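Local coordinates for PT26-6P (Thermococcus sp., PDB 2WB7), which is of unknown function but is encoded by a mobile extrachromosomal element of Euryarchaea and combines two immunoglobulin-like domains with a helical domain, at residues Glu150-Ile155 and Asp352-Gly357; Ala282-Leu287 and Pro379-Leu384; Arg312-Glu315 and Met319-Ala322. All coordinates share one frame; numbering follows the deposited sequence.

All three contacts reach one antiparallel sheet, that of the second immunoglobulin-like domain, and strand 350-364 ties them together. Contact 1 and contact 3 are closest, their centres about 9 Å apart: D352 O and V313 N, 2.7 Å apart, probably form a backbone hydrogen bond between neighbouring strands, and the Y152 ring meets the selenomethionine M319 with CD2 3.6 Å from CE. Contact 2 lies about 13 Å from contact 1, centre to centre, and touches it where A355 CB comes 3.6 Å from Y284 CE1. Contacts 2 and 3 do not touch; their nearest atoms are about 8 Å apart. No ligand or known active site connects them.

Contact 1: residues Glu150-Ile155 and Asp352-Gly357; sequences ELYDKI and DYHALG
Y152 OH is gripped by two groups, ND1 of H354 across the contact and OE1 of E378 on strand 370-379. The bond from H354 ND1 to Y152 OH is weak: it spans 3.3 Å and is bent to 127° at the hydrogen. E378 also reaches ND1 with OE2, so one carboxylate bridges the phenol and the imidazole. The rings themselves stand almost perpendicular, planes 88° apart and centroids 5.8 Å apart, in an oblique meeting that brings the hydroxyl of one to a nitrogen of the other. Helix 149-157 can offer its phenol to the strand because CG of Y152 is anti to the backbone N (chi1 172°), which carries the ring off the helix surface towards strand 350-364. W156, one turn further on, packs edge-to-face with the same ring. Next to this polar centre the apolar part of the contact is loose, with I155 CD1 4.7 Å from L356 CD2; I155 also rests on A376, and L356 on V309. The other imidazole nitrogen, NE2, bonds to OD2 of D502, just ahead of helix 503-523. H354 thus joins a helix from the range of the first immunoglobulin-like domain, a strand of the second and the helical domain. With a carboxylate at each of its nitrogens, the buried imidazole is probably inclined to hold both protons, and its positive charge would then offset part of the negative charge of E378 and D502.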
loop_
_atom_site.group_PDB
_atom_site.type_symbol
_atom_site.label_atom_id
_atom_site.label_comp_id
_atom_site.label_asym_id
_atom_site.label_seq_id
_atom_site.Cartn_x
_atom_site.Cartn_y
_atom_site.Cartn_z
ATOM N N GLU A 150 -1.092 -5.781 -19.203
ATOM C CA GLU A 150 -1.236 -4.380 -19.594
ATOM C C GLU A 150 -1.800 -3.568 -18.442
ATOM O O GLU A 150 -1.178 -2.614 -17.975
ATOM C CB GLU A 150 -2.169 -4.250 -20.802
ATOM C CG GLU A 150 -1.568 -4.717 -22.148
ATOM C CD GLU A 150 -1.076 -6.186 -22.138
ATOM O OE1 GLU A 150 0.160 -6.403 -22.292
ATOM O OE2 GLU A 150 -1.920 -7.113 -21.981
ATOM N N LEU A 151 -3.000 -3.939 -18.006
ATOM C CA LEU A 151 -3.644 -3.320 -16.857
ATOM C C LEU A 151 -2.708 -3.370 -15.659
ATOM O O LEU A 151 -2.555 -2.403 -14.909
ATOM C CB LEU A 151 -4.933 -4.074 -16.520
ATOM C CG LEU A 151 -5.608 -3.634 -15.223
ATOM C CD1 LEU A 151 -5.957 -2.167 -15.337
ATOM C CD2 LEU A 151 -6.849 -4.455 -14.936
ATOM N N TYR A 152 -2.083 -4.522 -15.495
ATOM C CA TYR A 152 -1.293 -4.800 -14.319
ATOM C C TYR A 152 -0.166 -3.795 -14.180
ATOM O O TYR A 152 0.039 -3.236 -13.108
ATOM C CB TYR A 152 -0.726 -6.209 -14.398
ATOM C CG TYR A 152 0.252 -6.471 -13.303
ATOM C CD1 TYR A 152 -0.163 -7.040 -12.101
ATOM C CD2 TYR A 152 1.594 -6.113 -13.444
ATOM C CE1 TYR A 152 0.737 -7.261 -11.075
ATOM C CE2 TYR A 152 2.499 -6.327 -12.425
ATOM C CZ TYR A 152 2.063 -6.895 -11.249
ATOM O OH TYR A 152 2.968 -7.101 -10.246
ATOM N N ASP A 153 0.570 -3.572 -15.266
ATOM C CA ASP A 153 1.656 -2.604 -15.276
ATOM C C ASP A 153 1.066 -1.235 -15.043
ATOM O O ASP A 153 1.623 -0.406 -14.334
ATOM C CB ASP A 153 2.346 -2.573 -16.640
ATOM C CG ASP A 153 3.008 -3.891 -17.006
ATOM O OD1 ASP A 153 3.476 -4.601 -16.079
ATOM O OD2 ASP A 153 3.086 -4.200 -18.224
ATOM N N LYS A 154 -0.078 -1.007 -15.668
ATOM C CA LYS A 154 -0.710 0.291 -15.629
ATOM C C LYS A 154 -0.997 0.689 -14.195
ATOM O O LYS A 154 -0.849 1.850 -13.812
ATOM C CB LYS A 154 -1.998 0.256 -16.435
ATOM C CG LYS A 154 -2.479 1.611 -16.822
ATOM C CD LYS A 154 -3.721 1.515 -17.680
ATOM C CE LYS A 154 -4.206 2.908 -18.061
ATOM N NZ LYS A 154 -5.503 2.800 -18.789
ATOM N N ILE A 155 -1.394 -0.286 -13.390
ATOM C CA ILE A 155 -1.691 -0.018 -11.983
ATOM C C ILE A 155 -0.528 0.674 -11.284
ATOM O O ILE A 155 -0.722 1.659 -10.582
ATOM C CB ILE A 155 -2.054 -1.301 -11.233
ATOM C CG1 ILE A 155 -3.402 -1.819 -11.740
ATOM C CG2 ILE A 155 -2.094 -1.039 -9.755
ATOM C CD1 ILE A 155 -3.722 -3.212 -11.331
ATOM N N ASP A 352 6.251 -18.047 -13.095
ATOM C CA ASP A 352 5.979 -17.899 -11.680
ATOM C C ASP A 352 4.566 -17.374 -11.509
ATOM O O ASP A 352 3.824 -17.278 -12.480
ATOM C CB ASP A 352 6.981 -16.939 -11.042
ATOM C CG ASP A 352 6.867 -15.501 -11.581
ATOM O OD1 ASP A 352 7.917 -14.871 -11.830
ATOM O OD2 ASP A 352 5.739 -14.982 -11.736
ATOM N N TYR A 353 4.200 -17.038 -10.277
ATOM C CA TYR A 353 2.900 -16.463 -9.988
ATOM C C TYR A 353 3.041 -15.188 -9.146
ATOM O O TYR A 353 3.988 -15.043 -8.373
ATOM C CB TYR A 353 2.050 -17.452 -9.198
ATOM C CG TYR A 353 1.528 -18.639 -9.961
ATOM C CD1 TYR A 353 2.370 -19.671 -10.355
ATOM C CD2 TYR A 353 0.180 -18.754 -10.240
ATOM C CE1 TYR A 353 1.874 -20.771 -11.034
ATOM C CE2 TYR A 353 -0.319 -19.838 -10.913
ATOM C CZ TYR A 353 0.531 -20.840 -11.313
ATOM O OH TYR A 353 0.010 -21.911 -11.980
ATOM N N HIS A 354 2.076 -14.282 -9.296
ATOM C CA HIS A 354 1.964 -13.093 -8.467
ATOM C C HIS A 354 0.634 -13.150 -7.723
ATOM O O HIS A 354 -0.341 -13.747 -8.203
ATOM C CB HIS A 354 1.987 -11.837 -9.335
ATOM C CG HIS A 354 3.341 -11.478 -9.864
ATOM N ND1 HIS A 354 3.890 -10.218 -9.712
ATOM C CD2 HIS A 354 4.253 -12.208 -10.548
ATOM C CE1 HIS A 354 5.087 -10.191 -10.273
ATOM N NE2 HIS A 354 5.329 -11.383 -10.794
ATOM N N ALA A 355 0.585 -12.540 -6.544
ATOM C CA ALA A 355 -0.660 -12.458 -5.798
ATOM C C ALA A 355 -1.087 -11.009 -5.859
ATOM O O ALA A 355 -0.240 -10.115 -5.786
ATOM C CB ALA A 355 -0.458 -12.904 -4.354
ATOM N N LEU A 356 -2.389 -10.771 -6.020
ATOM C CA LEU A 356 -2.916 -9.414 -6.061
ATOM C C LEU A 356 -4.281 -9.340 -5.399
ATOM O O LEU A 356 -5.067 -10.286 -5.451
ATOM C CB LEU A 356 -3.028 -8.932 -7.498
ATOM C CG LEU A 356 -3.479 -7.497 -7.749
ATOM C CD1 LEU A 356 -2.351 -6.530 -7.522
ATOM C CD2 LEU A 356 -3.971 -7.364 -9.171
ATOM N N GLY A 357 -4.555 -8.205 -4.764
ATOM C CA GLY A 357 -5.874 -7.935 -4.205
ATOM C C GLY A 357 -6.399 -6.617 -4.725
ATOM O O GLY A 357 -5.710 -5.587 -4.664
#

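Contact 2: residues Ala282-Leu287 and Pro379-Leu384; sequences AMYKFL and PMISVL
Y284 reaches from strand 281-290 to the chain that leaves strand 370-379, its CB directed toward segment 379-384. Beyond CB the ring turns obliquely to both partners: CE1 lies 4.2 Å from CG2 of I381 and 4.4 Å from CG of P379. At the tip, OH lies against the branches of I381, 3.7 Å from CG1, 3.8 Å from CD1 and 3.9 Å from CG2, the two side chains crossing at about a right angle. I381 turns both branches to the hydroxyl because its CG1 lies between the backbone N and the carbonyl carbon (chi1 55°) while CG2 lies beside the N. The polar need of that buried oxygen is met by a hydrogen bond with the hydroxyl of Y344. Two residues further along the strand, F286 gives its ring edge to the proline, CE2 standing 3.9 Å from P379 CG near the ring plane, while F308 stacks on the ring. P379 and I381 present themselves together because the chain between them makes an inverse gamma turn centred on the selenomethionine M380. Strands 253-261 and 266-272 separate the two parent strands in the sheet, and P379 also rests on N257 and T270 of those strands. The chemistry is that of an apolar contact in which the phenol hydroxyl of Y284 is satisfied by the hydroxyl of a second tyrosine, at the exit of the chain towards the helical domain.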
loop_
_atom_site.group_PDB
_atom_site.type_symbol
_atom_site.label_atom_id
_atom_site.label_comp_id
_atom_site.label_asym_id
_atom_site.label_seq_id
_atom_site.Cartn_x
_atom_site.Cartn_y
_atom_site.Cartn_z
ATOM N N ALA A 282 0.120 -22.633 -1.211
ATOM C CA ALA A 282 0.310 -21.609 -0.161
ATOM C C ALA A 282 -1.030 -20.998 0.302
ATOM O O ALA A 282 -1.976 -20.905 -0.473
ATOM C CB ALA A 282 1.263 -20.517 -0.649
HETATM N N MSE A 283 -1.113 -20.601 1.567
HETATM C CA MSE A 283 -2.315 -19.951 2.112
HETATM C C MSE A 283 -2.154 -18.432 2.158
HETATM O O MSE A 283 -1.104 -17.921 2.568
HETATM C CB MSE A 283 -2.555 -20.392 3.558
HETATM C CG MSE A 283 -2.512 -21.879 3.854
HETATM SE SE MSE A 283 -4.167 -22.683 3.372
HETATM C CE MSE A 283 -3.806 -22.760 1.511
ATOM N N TYR A 284 -3.200 -17.707 1.790
ATOM C CA TYR A 284 -3.220 -16.261 1.984
ATOM C C TYR A 284 -4.394 -15.898 2.847
ATOM O O TYR A 284 -5.401 -16.583 2.844
ATOM C CB TYR A 284 -3.346 -15.513 0.655
ATOM C CG TYR A 284 -2.131 -15.623 -0.248
ATOM C CD1 TYR A 284 -1.246 -14.561 -0.384
ATOM C CD2 TYR A 284 -1.878 -16.796 -0.971
ATOM C CE1 TYR A 284 -0.145 -14.664 -1.201
ATOM C CE2 TYR A 284 -0.771 -16.911 -1.797
ATOM C CZ TYR A 284 0.091 -15.852 -1.903
ATOM O OH TYR A 284 1.187 -15.962 -2.725
ATOM N N LYS A 285 -4.260 -14.799 3.568
ATOM C CA LYS A 285 -5.325 -14.284 4.410
ATOM C C LYS A 285 -5.212 -12.757 4.320
ATOM O O LYS A 285 -4.166 -12.178 4.652
ATOM C CB LYS A 285 -5.098 -14.766 5.845
ATOM C CG LYS A 285 -6.344 -15.187 6.617
ATOM C CD LYS A 285 -5.968 -15.638 8.048
ATOM C CE LYS A 285 -7.072 -16.455 8.713
ATOM N NZ LYS A 285 -8.156 -15.608 9.341
ATOM N N PHE A 286 -6.261 -12.101 3.843
ATOM C CA PHE A 286 -6.215 -10.656 3.689
ATOM C C PHE A 286 -7.136 -9.937 4.664
ATOM O O PHE A 286 -8.289 -10.317 4.840
ATOM C CB PHE A 286 -6.598 -10.257 2.272
ATOM C CG PHE A 286 -5.734 -10.859 1.210
ATOM C CD1 PHE A 286 -6.068 -12.080 0.630
ATOM C CD2 PHE A 286 -4.609 -10.185 0.754
ATOM C CE1 PHE A 286 -5.277 -12.637 -0.378
ATOM C CE2 PHE A 286 -3.808 -10.731 -0.260
ATOM C CZ PHE A 286 -4.145 -11.959 -0.826
ATOM N N LEU A 287 -6.621 -8.892 5.291
ATOM C CA LEU A 287 -7.422 -8.050 6.154
ATOM C C LEU A 287 -7.785 -6.781 5.398
ATOM O O LEU A 287 -6.911 -6.127 4.818
ATOM C CB LEU A 287 -6.593 -7.679 7.371
ATOM C CG LEU A 287 -7.328 -6.958 8.477
ATOM C CD1 LEU A 287 -8.651 -7.644 8.719
ATOM C CD2 LEU A 287 -6.489 -7.036 9.701
ATOM N N PRO A 379 1.037 -8.566 -2.435
ATOM C CA PRO A 379 1.949 -9.156 -1.464
ATOM C C PRO A 379 3.272 -9.411 -2.142
ATOM O O PRO A 379 3.300 -9.999 -3.222
ATOM C CB PRO A 379 1.283 -10.488 -1.121
ATOM C CG PRO A 379 -0.152 -10.293 -1.440
ATOM C CD PRO A 379 -0.177 -9.375 -2.623
HETATM N N MSE A 380 4.359 -8.953 -1.532
HETATM C CA MSE A 380 5.665 -9.024 -2.169
HETATM C C MSE A 380 6.236 -10.431 -2.052
HETATM O O MSE A 380 7.273 -10.652 -1.429
HETATM C CB MSE A 380 6.582 -7.986 -1.544
HETATM C CG MSE A 380 6.124 -6.559 -1.809
HETATM SE SE MSE A 380 6.330 -6.154 -3.672
HETATM C CE MSE A 380 8.186 -5.702 -3.466
ATOM N N ILE A 381 5.521 -11.397 -2.619
ATOM C CA ILE A 381 5.927 -12.784 -2.510
ATOM C C ILE A 381 6.859 -13.111 -3.659
ATOM O O ILE A 381 7.102 -12.284 -4.537
ATOM C CB ILE A 381 4.717 -13.757 -2.519
ATOM C CG1 ILE A 381 3.839 -13.554 -3.760
ATOM C CG2 ILE A 381 3.884 -13.592 -1.276
ATOM C CD1 ILE A 381 4.017 -14.626 -4.865
ATOM N N SER A 382 7.401 -14.312 -3.641
ATOM C CA SER A 382 8.116 -14.813 -4.796
ATOM C C SER A 382 7.875 -16.312 -4.876
ATOM O O SER A 382 7.915 -17.012 -3.857
ATOM C CB SER A 382 9.602 -14.542 -4.668
ATOM O OG SER A 382 10.299 -15.248 -5.680
ATOM N N VAL A 383 7.599 -16.802 -6.077
ATOM C CA VAL A 383 7.409 -18.227 -6.242
ATOM C C VAL A 383 8.679 -18.830 -6.794
ATOM O O VAL A 383 9.123 -18.453 -7.862
ATOM C CB VAL A 383 6.251 -18.533 -7.150
ATOM C CG1 VAL A 383 6.139 -20.025 -7.312
ATOM C CG2 VAL A 383 4.956 -17.926 -6.576
ATOM N N LEU A 384 9.281 -19.740 -6.047
ATOM C CA LEU A 384 10.557 -20.342 -6.443
ATOM C C LEU A 384 10.345 -21.616 -7.249
ATOM O O LEU A 384 9.290 -22.257 -7.157
ATOM C CB LEU A 384 11.403 -20.670 -5.213
ATOM C CG LEU A 384 11.711 -19.497 -4.292
ATOM C CD1 LEU A 384 12.223 -20.005 -2.998
ATOM C CD2 LEU A 384 12.720 -18.582 -4.924
#

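Contact 3: residues Arg312-Glu315 and Met319-Ala322; sequences RVIE and MELA
A beta hairpin of strands 301-314 and 319-331 closes here: V313 and M319 form the non-hydrogen-bonded pair nearest the turn, and R312 and E320 the hydrogen-bonded pair behind it. R312 N to E320 O and E320 N to R312 O are both 2.9 Å. The side chains of V313 and M319 run side by side on the same face of the sheet, CG2 of V313 4.0 Å from CG of the selenomethionine. On the other face R312 and E320 meet again through their side chains. NE of R312 points at E320 OE1 over 3.3 Å, a weak but fairly straight bond (162°) within a salt bridge. OE1 lies at the guanidinium edge, yet the carboxylate plane is turned 89° from it. With CG between its backbone N and carbonyl carbon (chi1 43°), E320 runs extended towards the arginine, and its OE2 bridges to R318. The guanidinium is held at its other corners too: NH1 bonds to the hydroxyl of Y353, and NH2 donates to a water 2.9 Å away that in turn donates to L321 O over 3.1 Å. I314 CD1 borders the carboxylate, 4.0 Å from E320 OE1. Putting a leucine in place of R312 would probably leave OE1 of E320 without its cation and the Y353 hydroxyl without one of its partners. The alternation of a hydrogen-bonded and a non-hydrogen-bonded pair is that of an antiparallel hairpin, here with a weak cross-strand salt bridge added close to the turn, at the edge of the sheet, where 319-331 is an outermost strand.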
loop_
_atom_site.group_PDB
_atom_site.type_symbol
_atom_site.label_atom_id
_atom_site.label_comp_id
_atom_site.label_asym_id
_atom_site.label_seq_id
_atom_site.Cartn_x
_atom_site.Cartn_y
_atom_site.Cartn_z
ATOM N N ARG A 312 -0.841 -16.336 -12.894
ATOM C CA ARG A 312 0.263 -17.096 -13.464
ATOM C C ARG A 312 0.963 -16.189 -14.437
ATOM O O ARG A 312 0.319 -15.545 -15.259
ATOM C CB ARG A 312 -0.224 -18.345 -14.186
ATOM C CG ARG A 312 0.886 -19.127 -14.860
ATOM C CD ARG A 312 0.418 -20.535 -15.250
ATOM N NE ARG A 312 -0.956 -20.505 -15.739
ATOM C CZ ARG A 312 -2.014 -20.870 -15.018
ATOM N NH1 ARG A 312 -1.865 -21.309 -13.778
ATOM N NH2 ARG A 312 -3.231 -20.799 -15.540
ATOM N N VAL A 313 2.275 -16.095 -14.313
ATOM C CA VAL A 313 3.065 -15.381 -15.292
ATOM C C VAL A 313 3.657 -16.403 -16.242
ATOM O O VAL A 313 4.375 -17.325 -15.829
ATOM C CB VAL A 313 4.198 -14.568 -14.644
ATOM C CG1 VAL A 313 5.079 -13.977 -15.702
ATOM C CG2 VAL A 313 3.632 -13.478 -13.786
ATOM N N ILE A 314 3.351 -16.239 -17.520
ATOM C CA ILE A 314 3.913 -17.101 -18.544
ATOM C C ILE A 314 5.280 -16.584 -18.983
ATOM O O ILE A 314 5.502 -15.377 -19.007
ATOM C CB ILE A 314 3.010 -17.124 -19.750
ATOM C CG1 ILE A 314 1.654 -17.707 -19.353
ATOM C CG2 ILE A 314 3.658 -17.927 -20.861
ATOM C CD1 ILE A 314 1.741 -19.154 -18.930
ATOM N N GLU A 315 6.202 -17.482 -19.322
ATOM C CA GLU A 315 7.480 -17.042 -19.891
ATOM C C GLU A 315 7.252 -16.068 -21.041
ATOM O O GLU A 315 6.452 -16.331 -21.938
ATOM C CB GLU A 315 8.286 -18.231 -20.375
ATOM C CG GLU A 315 8.869 -19.004 -19.236
ATOM C CD GLU A 315 9.338 -20.393 -19.632
ATOM O OE1 GLU A 315 9.264 -20.743 -20.842
ATOM O OE2 GLU A 315 9.774 -21.131 -18.715
HETATM N N MSE A 319 0.290 -12.776 -18.542
HETATM C CA MSE A 319 -0.288 -13.242 -17.277
HETATM C C MSE A 319 -1.636 -13.843 -17.536
HETATM O O MSE A 319 -2.329 -13.430 -18.452
HETATM C CB MSE A 319 -0.507 -12.090 -16.290
HETATM C CG MSE A 319 0.740 -11.462 -15.709
HETATM SE SE MSE A 319 0.223 -10.032 -14.518
HETATM C CE MSE A 319 1.978 -9.670 -13.846
ATOM N N GLU A 320 -2.029 -14.802 -16.713
ATOM C CA GLU A 320 -3.397 -15.317 -16.777
ATOM C C GLU A 320 -3.958 -15.656 -15.402
ATOM O O GLU A 320 -3.240 -16.098 -14.504
ATOM C CB GLU A 320 -3.516 -16.485 -17.764
ATOM C CG GLU A 320 -2.396 -17.486 -17.704
ATOM C CD GLU A 320 -2.416 -18.416 -18.894
ATOM O OE1 GLU A 320 -2.188 -19.632 -18.695
ATOM O OE2 GLU A 320 -2.659 -17.928 -20.028
ATOM N N LEU A 321 -5.252 -15.415 -15.244
ATOM C CA LEU A 321 -5.904 -15.558 -13.956
ATOM C C LEU A 321 -5.790 -16.984 -13.483
ATOM O O LEU A 321 -6.126 -17.898 -14.217
ATOM C CB LEU A 321 -7.374 -15.188 -14.098
ATOM C CG LEU A 321 -8.262 -15.274 -12.861
ATOM C CD1 LEU A 321 -7.685 -14.420 -11.720
ATOM C CD2 LEU A 321 -9.679 -14.847 -13.222
ATOM N N ALA A 322 -5.298 -17.187 -12.268
ATOM C CA ALA A 322 -5.290 -18.521 -11.677
ATOM C C ALA A 322 -6.342 -18.574 -10.576
ATOM O O ALA A 322 -7.478 -18.176 -10.791
ATOM C CB ALA A 322 -3.923 -18.836 -11.126
HETATM O O HOH W 1 -5.841 -20.935 -14.185
#